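Putative Transcriptional Regulator (Rhodococcus sp., PDB 2IA2) probably regulates transcription by binding DNA through an N-terminal helix-turn-helix domain and sensing a small effector with a GAF-like C-terminal domain, as IclR-family regulators do. Local coordinates at residues Asp161-Asp164 with Ala165-Lys169; Ile229-Pro232 with Ala233-Ser237; Glu239-His242 with Ser243-Pro247; Arg142-Ala145 with Tyr146-Ser149. All coordinates share one frame; numbering follows the deposited sequence.

All four contacts are local and follow one another along the C-terminal domain without nesting or crossing. Contact 4 comes first, turning the chain from edge strand 142-144 into helix 149-156. Contact 1 follows on helix 160-169, and the two touch where Tyr-166 OH packs on Tyr-146 CB, 3.3 Å away. Much later, contact 2 turns the chain out of strand 223-232 toward helix 238-244, and contact 3 lies where that helix passes into helix 246-264. These last two pack closely, Tyr-236 CB resting 3.6 Å from Leu-241 CD2. Contacts 2 and 4 reach the same six-stranded sheet, with centres about 18 Å apart; contact 1 is about 31 Å from contact 2, centre to centre.

Contact 1: residues Asp161-Asp164 with Ala165-Lys169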
ATOM      1  N   ASP A 161      -1.506  30.406   2.145  1.00 45.58           N
ATOM      2  CA  ASP A 161      -2.796  31.081   2.341  1.00 46.00           C
ATOM      3  C   ASP A 161      -3.574  30.412   3.452  1.00 44.94           C
ATOM      4  O   ASP A 161      -4.294  31.080   4.188  1.00 44.65           O
ATOM      5  CB  ASP A 161      -3.649  31.224   1.060  1.00 46.90           C
ATOM      6  CG  ASP A 161      -3.814  29.916   0.274  1.00 49.03           C
ATOM      7  OD1 ASP A 161      -3.330  28.840   0.714  1.00 49.64           O
ATOM      8  OD2 ASP A 161      -4.424  29.984  -0.828  1.00 50.16           O
ATOM      9  N   GLU A 162      -3.406  29.097   3.576  1.00 43.86           N
ATOM     10  CA  GLU A 162      -4.058  28.338   4.660  1.00 43.45           C
ATOM     11  C   GLU A 162      -3.429  28.639   6.002  1.00 42.30           C
ATOM     12  O   GLU A 162      -4.148  28.878   6.972  1.00 42.75           O
ATOM     13  CB  GLU A 162      -4.047  26.832   4.397  1.00 43.01           C
ATOM     14  CG  GLU A 162      -4.796  26.456   3.144  1.00 46.57           C
ATOM     15  CD  GLU A 162      -4.932  24.972   2.942  1.00 52.67           C
ATOM     16  OE1 GLU A 162      -4.498  24.204   3.824  1.00 54.79           O
ATOM     17  OE2 GLU A 162      -5.497  24.577   1.892  1.00 55.31           O
ATOM     18  N   LEU A 163      -2.103  28.657   6.061  1.00 40.94           N
ATOM     19  CA  LEU A 163      -1.417  29.072   7.277  1.00 40.91           C
ATOM     20  C   LEU A 163      -1.857  30.464   7.773  1.00 42.22           C
ATOM     21  O   LEU A 163      -2.128  30.664   8.957  1.00 41.34           O
ATOM     22  CB  LEU A 163       0.101  29.031   7.077  1.00 39.83           C
ATOM     23  CG  LEU A 163       0.925  29.510   8.270  1.00 38.46           C
ATOM     24  CD1 LEU A 163       0.627  28.671   9.516  1.00 36.65           C
ATOM     25  CD2 LEU A 163       2.415  29.475   7.930  1.00 41.73           C
ATOM     26  N   ASP A 164      -1.903  31.431   6.855  1.00 44.32           N
ATOM     27  CA  ASP A 164      -2.250  32.822   7.192  1.00 46.69           C
ATOM     28  C   ASP A 164      -3.678  32.917   7.697  1.00 46.35           C
ATOM     29  O   ASP A 164      -3.947  33.636   8.624  1.00 47.30           O
ATOM     30  CB  ASP A 164      -1.999  33.743   5.980  1.00 48.61           C
ATOM     31  CG  ASP A 164      -0.514  34.147   5.841  1.00 52.34           C
ATOM     32  OD1 ASP A 164       0.131  34.342   6.908  1.00 54.34           O
ATOM     33  OD2 ASP A 164       0.003  34.300   4.690  1.00 54.99           O
ATOM     34  N   ALA A 165      -4.575  32.142   7.090  1.00 46.41           N
ATOM     35  CA  ALA A 165      -5.975  32.013   7.511  1.00 46.38           C
ATOM     36  C   ALA A 165      -6.097  31.446   8.913  1.00 45.88           C
ATOM     37  O   ALA A 165      -6.858  31.961   9.733  1.00 46.84           O
ATOM     38  CB  ALA A 165      -6.718  31.106   6.539  1.00 45.91           C
ATOM     39  N   TYR A 166      -5.391  30.343   9.151  1.00 44.77           N
ATOM     40  CA  TYR A 166      -5.301  29.733  10.471  1.00 44.18           C
ATOM     41  C   TYR A 166      -4.844  30.730  11.543  1.00 45.29           C
ATOM     42  O   TYR A 166      -5.388  30.760  12.666  1.00 45.98           O
ATOM     43  CB  TYR A 166      -4.317  28.546  10.432  1.00 42.26           C
ATOM     44  CG  TYR A 166      -3.895  28.142  11.818  1.00 39.11           C
ATOM     45  CD1 TYR A 166      -4.700  27.297  12.589  1.00 38.14           C
ATOM     46  CD2 TYR A 166      -2.725  28.618  12.372  1.00 36.14           C
ATOM     47  CE1 TYR A 166      -4.330  26.899  13.856  1.00 35.93           C
ATOM     48  CE2 TYR A 166      -2.337  28.235  13.650  1.00 34.76           C
ATOM     49  CZ  TYR A 166      -3.142  27.388  14.387  1.00 37.34           C
ATOM     50  OH  TYR A 166      -2.776  27.026  15.665  1.00 35.72           O
ATOM     51  N   LEU A 167      -3.833  31.527  11.201  1.00 46.37           N
ATOM     52  CA  LEU A 167      -3.220  32.439  12.150  1.00 48.82           C
ATOM     53  C   LEU A 167      -4.120  33.633  12.402  1.00 51.27           C
ATOM     54  O   LEU A 167      -4.158  34.141  13.510  1.00 51.02           O
ATOM     55  CB  LEU A 167      -1.875  32.930  11.646  1.00 48.74           C
ATOM     56  CG  LEU A 167      -0.730  31.934  11.702  1.00 48.97           C
ATOM     57  CD1 LEU A 167       0.445  32.539  10.952  1.00 47.84           C
ATOM     58  CD2 LEU A 167      -0.390  31.646  13.169  1.00 48.92           C
ATOM     59  N   GLU A 168      -4.848  34.059  11.373  1.00 53.44           N
ATOM     60  CA  GLU A 168      -5.885  35.092  11.538  1.00 57.55           C
ATOM     61  C   GLU A 168      -7.002  34.663  12.512  1.00 56.68           C
ATOM     62  O   GLU A 168      -7.405  35.417  13.384  1.00 57.73           O
ATOM     63  CB  GLU A 168      -6.482  35.432  10.169  1.00 58.15           C
ATOM     64  CG  GLU A 168      -7.031  36.846  10.045  1.00 62.19           C
ATOM     65  CD  GLU A 168      -7.313  37.229   8.586  1.00 64.13           C
ATOM     66  OE1 GLU A 168      -6.798  36.539   7.650  1.00 66.84           O
ATOM     67  OE2 GLU A 168      -8.053  38.228   8.378  1.00 71.00           O
ATOM     68  N   LYS A 169      -7.469  33.432  12.355  1.00 56.22           N
ATOM     69  CA  LYS A 169      -8.532  32.861  13.162  1.00 56.21           C
ATOM     70  C   LYS A 169      -8.112  32.480  14.612  1.00 55.05           C
ATOM     71  O   LYS A 169      -8.960  32.328  15.489  1.00 55.34           O
ATOM     72  CB  LYS A 169      -9.131  31.642  12.415  1.00 55.75           C
ATOM     73  CG  LYS A 169     -10.159  30.840  13.246  1.00 58.52           C
ATOM     74  CD  LYS A 169     -11.353  30.337  12.426  1.00 62.69           C
ATOM     75  CE  LYS A 169     -11.126  28.916  11.891  1.00 64.92           C
ATOM     76  NZ  LYS A 169     -12.114  28.574  10.798  1.00 66.84           N
TER
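Leu-163 and Leu-167 meet one turn apart on helix 160-169, and the backbone joins them first: Leu-167 N donates to Leu-163 O over 2.9 Å. Its neighbours repeat the pattern. Tyr-166 N reaches Glu-162 O at 2.9 Å in an almost straight bond (171° at the hydrogen), Glu-168 N reaches Asp-164 O at 2.9 Å, and Ala-165 N makes a longer bond of 3.1 Å to Asp-161 O. Each carbonyl of 161-164 therefore has an amide from the following turn as its donor. Farther along, Leu-167 O takes a weak bond from Arg-183 NE.

The acidic groups find weaker partners. Asp-161 OD1 accepts from Glu-162 N, but the bond is weak because it is strongly bent (117°). Asp-164 OD1 forms a long, weak ion pair with Lys-187. Negative side chains suit the first turns of a helix, whose dipole probably favours them, and these residues lie on the exposed side of the helix.

The apolar side needs no polar partner. Leu-163 swings CG away from its own nitrogen (chi1 177°), which carries the branch to 4.1 Å between its CG and Leu-167 CD1, the two leucines crossing at a slant. Branched aliphatic residues suit this buried stripe, which faces helix 183-196 through Arg-194, Leu-186 and Lys-187. Tyr-166 lies beside them, its CD2 4.4 Å from Leu-163 CD1, with Leu-163 O near the ring plane at the edge; the ring itself leads off to Ala-119 and Tyr-146. Acidic outside and leucine-lined within, this is a typical amphipathic surface alpha-helix, laid against helix 183-196 of the GAF-like domain.

Contact 2: residues Ile229-Pro232 with Ala233-Ser237; sequences ISTP and AARYS
Thr-231 OG1 sits against two side chains that the turn folds back upon it, lying 3.4 Å from Arg-235 CD and 3.5 Å from Tyr-236 CE1. It meets the tyrosine ring at its edge, in the ring plane, and the two side chains stand roughly perpendicular. The threonine torsion (chi1 -164°) sets the hydroxyl opposite the backbone nitrogen, turned to the arginine, while the methyl CG2 packs 3.8 Å from Tyr-236 CD1. Next to it, the Pro-232 ring lies alongside the arginine stem, CD to CD of Arg-235 being 3.6 Å, and both point the same way.

The backbone supplies the next layer. Arg-235 N donates to Pro-232 O at 3.2 Å, coming from above the carbonyl plane. A water 2.9 Å from Pro-232 O also lies 3.2 Å from Tyr-236 O, well placed to link strand end and turn. Proline suits the strand's last position, having no amide hydrogen to offer a neighbouring strand, while the small side chains of Ala-233 and Ala-234 fit the turn's corners.

Farther out, Glu-109, outside both segments, draws the three side chains together. Glu-109 OE2 forms a salt bridge with Arg-235 NE and a hydrogen bond with Tyr-236 OH, while OE1 is weakly bonded to Thr-231 OG1. The strand is held by backbone bonds of Thr-231 to Arg-210 and Ser-230 to Ser-110. Helical angles at Ala-233 and Ala-234 with the Pro-232 to Arg-235 bond make a type I beta turn; with Ser-237 OG as N-cap on Asp-240 N, it is the exit from a central strand of the GAF-like sheet into a helix.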
ATOM      1  N   ILE A 229       9.091  12.915  20.102  1.00 24.31           N
ATOM      2  CA  ILE A 229       9.503  12.343  21.378  1.00 24.88           C
ATOM      3  C   ILE A 229       9.032  13.381  22.400  1.00 25.80           C
ATOM      4  O   ILE A 229       9.192  14.558  22.173  1.00 26.52           O
ATOM      5  CB  ILE A 229      11.039  12.225  21.487  1.00 25.66           C
ATOM      6  CG1 ILE A 229      11.584  11.217  20.461  1.00 23.64           C
ATOM      7  CG2 ILE A 229      11.451  11.830  22.921  1.00 26.59           C
ATOM      8  CD1 ILE A 229      13.086  11.313  20.223  1.00 25.75           C
ATOM      9  N   SER A 230       8.442  12.951  23.511  1.00 27.36           N
ATOM     10  CA  SER A 230       8.032  13.890  24.545  1.00 29.19           C
ATOM     11  C   SER A 230       8.709  13.490  25.849  1.00 29.00           C
ATOM     12  O   SER A 230       8.812  12.291  26.169  1.00 28.36           O
ATOM     13  CB  SER A 230       6.496  13.864  24.709  1.00 30.10           C
ATOM     14  OG  SER A 230       6.035  14.985  25.470  1.00 35.28           O
ATOM     15  N   THR A 231       9.156  14.484  26.622  1.00 29.66           N
ATOM     16  CA  THR A 231       9.955  14.200  27.834  1.00 29.96           C
ATOM     17  C   THR A 231       9.883  15.293  28.895  1.00 31.00           C
ATOM     18  O   THR A 231       9.745  16.484  28.555  1.00 30.93           O
ATOM     19  CB  THR A 231      11.440  13.886  27.448  1.00 31.55           C
ATOM     20  OG1 THR A 231      12.084  13.258  28.554  1.00 36.70           O
ATOM     21  CG2 THR A 231      12.208  15.138  27.024  1.00 26.86           C
ATOM     22  N   PRO A 232       9.946  14.910  30.191  1.00 31.93           N
ATOM     23  CA  PRO A 232      10.080  15.963  31.213  1.00 33.39           C
ATOM     24  C   PRO A 232      11.309  16.809  30.966  1.00 33.01           C
ATOM     25  O   PRO A 232      12.348  16.299  30.570  1.00 34.77           O
ATOM     26  CB  PRO A 232      10.215  15.168  32.548  1.00 33.52           C
ATOM     27  CG  PRO A 232       9.413  13.922  32.250  1.00 33.45           C
ATOM     28  CD  PRO A 232       9.847  13.578  30.817  1.00 31.65           C
ATOM     29  N   ALA A 233      11.179  18.102  31.169  1.00 32.52           N
ATOM     30  CA  ALA A 233      12.333  18.977  31.056  1.00 33.01           C
ATOM     31  C   ALA A 233      13.493  18.495  31.958  1.00 33.81           C
ATOM     32  O   ALA A 233      14.686  18.647  31.587  1.00 33.06           O
ATOM     33  CB  ALA A 233      11.920  20.417  31.394  1.00 33.05           C
ATOM     34  N   ALA A 234      13.185  17.891  33.115  1.00 33.49           N
ATOM     35  CA  ALA A 234      14.256  17.495  34.074  1.00 33.33           C
ATOM     36  C   ALA A 234      15.170  16.361  33.589  1.00 34.42           C
ATOM     37  O   ALA A 234      16.293  16.205  34.086  1.00 36.03           O
ATOM     38  CB  ALA A 234      13.632  17.131  35.429  1.00 34.66           C
ATOM     39  N   ARG A 235      14.738  15.560  32.616  1.00 32.71           N
ATOM     40  CA  ARG A 235      15.569  14.429  32.168  1.00 32.91           C
ATOM     41  C   ARG A 235      16.720  14.807  31.212  1.00 33.72           C
ATOM     42  O   ARG A 235      17.723  14.073  31.124  1.00 34.08           O
ATOM     43  CB  ARG A 235      14.697  13.394  31.470  1.00 31.63           C
ATOM     44  CG  ARG A 235      13.587  12.816  32.283  1.00 31.83           C
ATOM     45  CD  ARG A 235      12.868  11.659  31.451  1.00 32.97           C
ATOM     46  NE  ARG A 235      13.743  10.491  31.313  1.00 33.92           N
ATOM     47  CZ  ARG A 235      14.071   9.730  32.347  1.00 39.02           C
ATOM     48  NH1 ARG A 235      13.576  10.003  33.580  1.00 40.52           N
ATOM     49  NH2 ARG A 235      14.871   8.694  32.165  1.00 38.39           N
ATOM     50  N   TYR A 236      16.593  15.942  30.499  1.00 34.01           N
ATOM     51  CA  TYR A 236      17.649  16.386  29.515  1.00 35.65           C
ATOM     52  C   TYR A 236      17.796  17.906  29.504  1.00 36.39           C
ATOM     53  O   TYR A 236      16.798  18.616  29.495  1.00 37.88           O
ATOM     54  CB  TYR A 236      17.276  15.951  28.061  1.00 33.43           C
ATOM     55  CG  TYR A 236      16.998  14.476  27.890  1.00 33.12           C
ATOM     56  CD1 TYR A 236      15.704  13.969  28.041  1.00 28.90           C
ATOM     57  CD2 TYR A 236      18.028  13.572  27.575  1.00 35.54           C
ATOM     58  CE1 TYR A 236      15.453  12.618  27.951  1.00 28.17           C
ATOM     59  CE2 TYR A 236      17.752  12.186  27.427  1.00 32.67           C
ATOM     60  CZ  TYR A 236      16.476  11.727  27.651  1.00 30.81           C
ATOM     61  OH  TYR A 236      16.210  10.359  27.532  1.00 33.85           O
ATOM     62  N   SER A 237      19.011  18.424  29.421  1.00 38.72           N
ATOM     63  CA  SER A 237      19.188  19.849  29.036  1.00 38.86           C
ATOM     64  C   SER A 237      18.776  20.024  27.571  1.00 38.44           C
ATOM     65  O   SER A 237      18.741  19.024  26.815  1.00 36.39           O
ATOM     66  CB  SER A 237      20.645  20.262  29.177  1.00 40.34           C
ATOM     67  OG  SER A 237      21.413  19.563  28.215  1.00 40.33           O
TER
HETATM   68  O   HOH W   1      13.988  17.464  28.415  1.00 40.97           O

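Contact 3: residues Glu239-His242 with Ser243-Pro247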
ATOM      1  N   GLU A 239      20.524  21.176  25.198  1.00 42.00           N
ATOM      2  CA  GLU A 239      21.662  20.692  24.427  1.00 43.56           C
ATOM      3  C   GLU A 239      21.679  19.178  24.321  1.00 41.44           C
ATOM      4  O   GLU A 239      21.898  18.662  23.241  1.00 41.56           O
ATOM      5  CB  GLU A 239      22.973  21.272  25.000  1.00 45.24           C
ATOM      6  CG  GLU A 239      24.287  20.532  24.636  1.00 48.81           C
ATOM      7  CD  GLU A 239      25.427  20.768  25.678  1.00 52.39           C
ATOM      8  OE1 GLU A 239      25.591  21.936  26.179  1.00 53.54           O
ATOM      9  OE2 GLU A 239      26.159  19.763  25.977  1.00 58.71           O
ATOM     10  N   ASP A 240      21.415  18.451  25.406  1.00 41.53           N
ATOM     11  CA  ASP A 240      21.333  16.953  25.341  1.00 40.49           C
ATOM     12  C   ASP A 240      20.278  16.444  24.359  1.00 37.28           C
ATOM     13  O   ASP A 240      20.439  15.397  23.772  1.00 37.36           O
ATOM     14  CB  ASP A 240      21.019  16.325  26.711  1.00 41.54           C
ATOM     15  CG  ASP A 240      21.995  16.745  27.814  1.00 48.22           C
ATOM     16  OD1 ASP A 240      23.149  17.104  27.482  1.00 51.92           O
ATOM     17  OD2 ASP A 240      21.582  16.712  29.030  1.00 52.12           O
ATOM     18  N   LEU A 241      19.174  17.165  24.189  1.00 36.06           N
ATOM     19  CA  LEU A 241      18.114  16.720  23.242  1.00 33.52           C
ATOM     20  C   LEU A 241      18.689  16.616  21.823  1.00 33.72           C
ATOM     21  O   LEU A 241      18.428  15.630  21.095  1.00 32.74           O
ATOM     22  CB  LEU A 241      16.978  17.716  23.248  1.00 33.11           C
ATOM     23  CG  LEU A 241      16.275  18.105  24.564  1.00 34.88           C
ATOM     24  CD1 LEU A 241      15.281  19.171  24.235  1.00 35.78           C
ATOM     25  CD2 LEU A 241      15.521  16.969  25.115  1.00 34.74           C
ATOM     26  N   HIS A 242      19.498  17.616  21.436  1.00 34.56           N
ATOM     27  CA  HIS A 242      20.129  17.645  20.113  1.00 34.95           C
ATOM     28  C   HIS A 242      21.154  16.568  19.953  1.00 35.96           C
ATOM     29  O   HIS A 242      21.353  16.087  18.861  1.00 36.65           O
ATOM     30  CB  HIS A 242      20.762  19.006  19.783  1.00 35.01           C
ATOM     31  CG  HIS A 242      19.760  20.099  19.625  1.00 35.16           C
ATOM     32  ND1 HIS A 242      19.127  20.356  18.428  1.00 34.72           N
ATOM     33  CD2 HIS A 242      19.235  20.962  20.528  1.00 35.94           C
ATOM     34  CE1 HIS A 242      18.259  21.341  18.597  1.00 37.57           C
ATOM     35  NE2 HIS A 242      18.309  21.733  19.860  1.00 39.02           N
ATOM     36  N   SER A 243      21.834  16.162  21.013  1.00 38.56           N
ATOM     37  CA  SER A 243      22.889  15.148  20.804  1.00 40.59           C
ATOM     38  C   SER A 243      22.364  13.751  20.928  1.00 40.03           C
ATOM     39  O   SER A 243      22.859  12.842  20.268  1.00 40.40           O
ATOM     40  CB  SER A 243      24.063  15.349  21.765  1.00 42.47           C
ATOM     41  OG  SER A 243      23.564  15.667  23.045  1.00 46.12           O
ATOM     42  N   ASP A 244      21.343  13.594  21.762  1.00 40.37           N
ATOM     43  CA  ASP A 244      20.885  12.278  22.182  1.00 41.12           C
ATOM     44  C   ASP A 244      19.541  11.752  21.639  1.00 38.56           C
ATOM     45  O   ASP A 244      19.349  10.553  21.681  1.00 40.32           O
ATOM     46  CB  ASP A 244      20.877  12.198  23.720  1.00 42.04           C
ATOM     47  CG  ASP A 244      22.286  12.421  24.330  1.00 49.44           C
ATOM     48  OD1 ASP A 244      23.353  12.207  23.636  1.00 51.41           O
ATOM     49  OD2 ASP A 244      22.303  12.843  25.504  1.00 52.69           O
ATOM     50  N   LEU A 245      18.617  12.625  21.216  1.00 34.69           N
ATOM     51  CA  LEU A 245      17.239  12.246  20.910  1.00 30.72           C
ATOM     52  C   LEU A 245      16.843  12.705  19.520  1.00 29.53           C
ATOM     53  O   LEU A 245      16.180  11.960  18.806  1.00 27.63           O
ATOM     54  CB  LEU A 245      16.219  12.850  21.898  1.00 30.34           C
ATOM     55  CG  LEU A 245      16.410  12.537  23.402  1.00 32.92           C
ATOM     56  CD1 LEU A 245      15.302  13.171  24.263  1.00 31.53           C
ATOM     57  CD2 LEU A 245      16.485  11.080  23.591  1.00 28.78           C
ATOM     58  N   ILE A 246      17.194  13.937  19.155  1.00 27.54           N
ATOM     59  CA  ILE A 246      16.713  14.481  17.894  1.00 28.01           C
ATOM     60  C   ILE A 246      17.312  13.692  16.690  1.00 27.38           C
ATOM     61  O   ILE A 246      16.605  13.431  15.767  1.00 27.64           O
ATOM     62  CB  ILE A 246      16.952  16.015  17.791  1.00 28.63           C
ATOM     63  CG1 ILE A 246      16.010  16.739  18.757  1.00 28.04           C
ATOM     64  CG2 ILE A 246      16.809  16.519  16.279  1.00 29.21           C
ATOM     65  CD1 ILE A 246      16.354  18.208  18.999  1.00 29.03           C
ATOM     66  N   PRO A 247      18.609  13.280  16.723  1.00 28.59           N
ATOM     67  CA  PRO A 247      19.140  12.450  15.608  1.00 27.74           C
ATOM     68  C   PRO A 247      18.324  11.192  15.333  1.00 27.14           C
ATOM     69  O   PRO A 247      18.066  10.867  14.185  1.00 27.37           O
ATOM     70  CB  PRO A 247      20.554  12.067  16.102  1.00 28.97           C
ATOM     71  CG  PRO A 247      20.942  13.270  16.980  1.00 28.79           C
ATOM     72  CD  PRO A 247      19.668  13.568  17.727  1.00 28.65           C
TER
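Leu-241 and Ile-246 meet at a kink, where helix 238-244 gives way to helix 246-264 beside the GAF-like sheet. Leu-241 O marks the break by accepting two amides: Leu-245 N at 3.0 Å, the usual alpha-helical partner, and Ile-246 N at 2.9 Å, one residue farther on, nearly straight at the hydrogen (163°) and well aligned with the carbonyl. The wider loop is the i to i+5 bond of a pi-type turn. Pro-247 suits the start of the second helix, having no amide hydrogen to give; its CD instead rests against His-242 O.

Ile-246 can be followed outward. Its CB lies 3.6 Å from Leu-241 O. CG1 is next, 3.5 Å from the same oxygen, placed beside the backbone nitrogen by chi1 of -71°. CD1 at the tip then comes down over one face of the His-242 imidazole, 3.8 Å from its centroid and 20° off the normal, somewhat toward the rim on the ND1 and CE1 side: a CH-pi contact that a flat ring and a slender methyl make easily. The two side chains lie side by side, pointing the same way.

The leucines turn inward, Leu-241 CD2 touching Leu-245 CD1 at 3.9 Å, and with Ile-246 they reach Met-212 of strand 209-217. On the outer side, Asp-240 O takes two firmer donors and a weak third, Ser-243 N. Asp-244 N supplies the regular bond at 2.8 Å. From the same face of the carbonyl plane, and well above it, the hydroxyl Ser-243 OG donates to Asp-240 O at 3.2 Å.

Contact 4: residues Arg142-Ala145 with Tyr146-Ser149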
ATOM      1  N   ARG A 142      -6.940  15.220  21.234  1.00 29.88           N
ATOM      2  CA  ARG A 142      -6.625  16.423  20.513  1.00 30.55           C
ATOM      3  C   ARG A 142      -5.947  17.448  21.397  1.00 31.53           C
ATOM      4  O   ARG A 142      -6.245  17.543  22.560  1.00 32.67           O
ATOM      5  CB  ARG A 142      -7.866  17.032  19.919  1.00 31.58           C
ATOM      6  CG  ARG A 142      -8.650  16.105  19.107  1.00 34.78           C
ATOM      7  CD  ARG A 142      -9.738  16.748  18.333  1.00 39.51           C
ATOM      8  NE  ARG A 142     -10.333  15.742  17.505  1.00 43.99           N
ATOM      9  CZ  ARG A 142     -10.360  15.753  16.192  1.00 48.39           C
ATOM     10  NH1 ARG A 142      -9.849  16.753  15.515  1.00 50.60           N
ATOM     11  NH2 ARG A 142     -10.895  14.749  15.559  1.00 49.93           N
ATOM     12  N   LEU A 143      -5.043  18.209  20.819  1.00 31.30           N
ATOM     13  CA  LEU A 143      -4.349  19.276  21.515  1.00 31.74           C
ATOM     14  C   LEU A 143      -4.252  20.436  20.507  1.00 32.87           C
ATOM     15  O   LEU A 143      -4.267  20.202  19.293  1.00 32.39           O
ATOM     16  CB  LEU A 143      -2.964  18.812  21.968  1.00 30.30           C
ATOM     17  CG  LEU A 143      -2.865  17.779  23.109  1.00 29.60           C
ATOM     18  CD1 LEU A 143      -1.433  17.464  23.349  1.00 31.19           C
ATOM     19  CD2 LEU A 143      -3.437  18.364  24.410  1.00 31.67           C
ATOM     20  N   PRO A 144      -4.199  21.692  20.993  1.00 34.35           N
ATOM     21  CA  PRO A 144      -4.058  22.790  20.008  1.00 34.67           C
ATOM     22  C   PRO A 144      -2.743  22.722  19.227  1.00 34.10           C
ATOM     23  O   PRO A 144      -1.713  22.511  19.808  1.00 34.69           O
ATOM     24  CB  PRO A 144      -4.159  24.055  20.868  1.00 35.64           C
ATOM     25  CG  PRO A 144      -3.826  23.603  22.306  1.00 35.65           C
ATOM     26  CD  PRO A 144      -4.334  22.181  22.391  1.00 34.90           C
ATOM     27  N   ALA A 145      -2.799  22.869  17.903  1.00 33.75           N
ATOM     28  CA  ALA A 145      -1.621  22.782  17.057  1.00 32.50           C
ATOM     29  C   ALA A 145      -0.519  23.783  17.415  1.00 33.74           C
ATOM     30  O   ALA A 145       0.693  23.438  17.382  1.00 33.46           O
ATOM     31  CB  ALA A 145      -2.025  22.897  15.555  1.00 33.02           C
ATOM     32  N   TYR A 146      -0.919  25.021  17.747  1.00 34.40           N
ATOM     33  CA  TYR A 146       0.033  26.122  18.059  1.00 34.93           C
ATOM     34  C   TYR A 146       0.933  25.899  19.266  1.00 34.83           C
ATOM     35  O   TYR A 146       1.957  26.566  19.399  1.00 36.80           O
ATOM     36  CB  TYR A 146      -0.679  27.481  18.230  1.00 35.54           C
ATOM     37  CG  TYR A 146      -1.316  27.730  19.584  1.00 35.86           C
ATOM     38  CD1 TYR A 146      -0.605  28.358  20.604  1.00 35.54           C
ATOM     39  CD2 TYR A 146      -2.639  27.344  19.833  1.00 33.19           C
ATOM     40  CE1 TYR A 146      -1.199  28.601  21.865  1.00 36.75           C
ATOM     41  CE2 TYR A 146      -3.253  27.573  21.059  1.00 35.73           C
ATOM     42  CZ  TYR A 146      -2.528  28.215  22.072  1.00 38.54           C
ATOM     43  OH  TYR A 146      -3.117  28.462  23.289  1.00 42.27           O
ATOM     44  N   ALA A 147       0.536  25.007  20.165  1.00 34.41           N
ATOM     45  CA  ALA A 147       1.233  24.846  21.429  1.00 34.24           C
ATOM     46  C   ALA A 147       1.917  23.484  21.573  1.00 33.24           C
ATOM     47  O   ALA A 147       2.369  23.128  22.666  1.00 33.43           O
ATOM     48  CB  ALA A 147       0.256  25.125  22.633  1.00 35.83           C
ATOM     49  N   THR A 148       2.026  22.744  20.462  1.00 31.43           N
ATOM     50  CA  THR A 148       2.681  21.433  20.459  1.00 29.04           C
ATOM     51  C   THR A 148       3.753  21.420  19.381  1.00 28.96           C
ATOM     52  O   THR A 148       3.649  22.181  18.403  1.00 30.36           O
ATOM     53  CB  THR A 148       1.651  20.318  20.154  1.00 28.21           C
ATOM     54  OG1 THR A 148       1.075  20.606  18.894  1.00 29.47           O
ATOM     55  CG2 THR A 148       0.568  20.280  21.214  1.00 25.70           C
ATOM     56  N   SER A 149       4.756  20.561  19.544  1.00 26.82           N
ATOM     57  CA  SER A 149       5.825  20.450  18.593  1.00 27.75           C
ATOM     58  C   SER A 149       5.310  19.842  17.304  1.00 26.29           C
ATOM     59  O   SER A 149       5.624  20.325  16.246  1.00 25.60           O
ATOM     60  CB  SER A 149       7.046  19.667  19.165  1.00 27.06           C
ATOM     61  OG  SER A 149       6.763  18.286  19.427  1.00 27.87           O
TER
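Pro-144 and Thr-148 are drawn together around two carbonyls, those of Pro-144, the last strand residue, and Ala-145, the first of the turn. The polar contacts are all weak. Ala-147 N donates to Pro-144 O at 3.4 Å and Thr-148 N to Ala-145 O at 3.4 Å, each spanning three residues, so the backbone makes two overlapping turns of 3-10 type. Thr-148 OG1 stands 3.2 Å from Ala-145 O and 3.5 Å from Pro-144 O; its single proton has both within reach, and the choice is unsettled. A chi1 of 59° wedges this hydroxyl between its own backbone nitrogen and carbonyl carbon, where it also N-caps helix 149-156 through Gly-151 N.

The apolar contacts flank this polar cluster. Thr-148 CG2, beside its backbone nitrogen, packs 3.9 Å from Leu-143 CB. Pro-144 CB approaches Tyr-146 CE2 at 3.6 Å, obliquely to the ring, while Ala-147 CB, a single methyl small enough to fit where the chain turns sharply, lies over one ring face, offset toward the rim. The phenol reaches onward, Tyr-146 OH accepting from Gln-173 N, while Leu-170 and Leu-175 pack on the Tyr-146 side chain.

Threonine suits its position by having two unlike branches: a hydroxyl that can serve both carbonyls and a helix-start amide, and a methyl for the buried side. Such chemistry implies a tight strand-to-helix turn held by a few long, weak bonds together with close apolar packing.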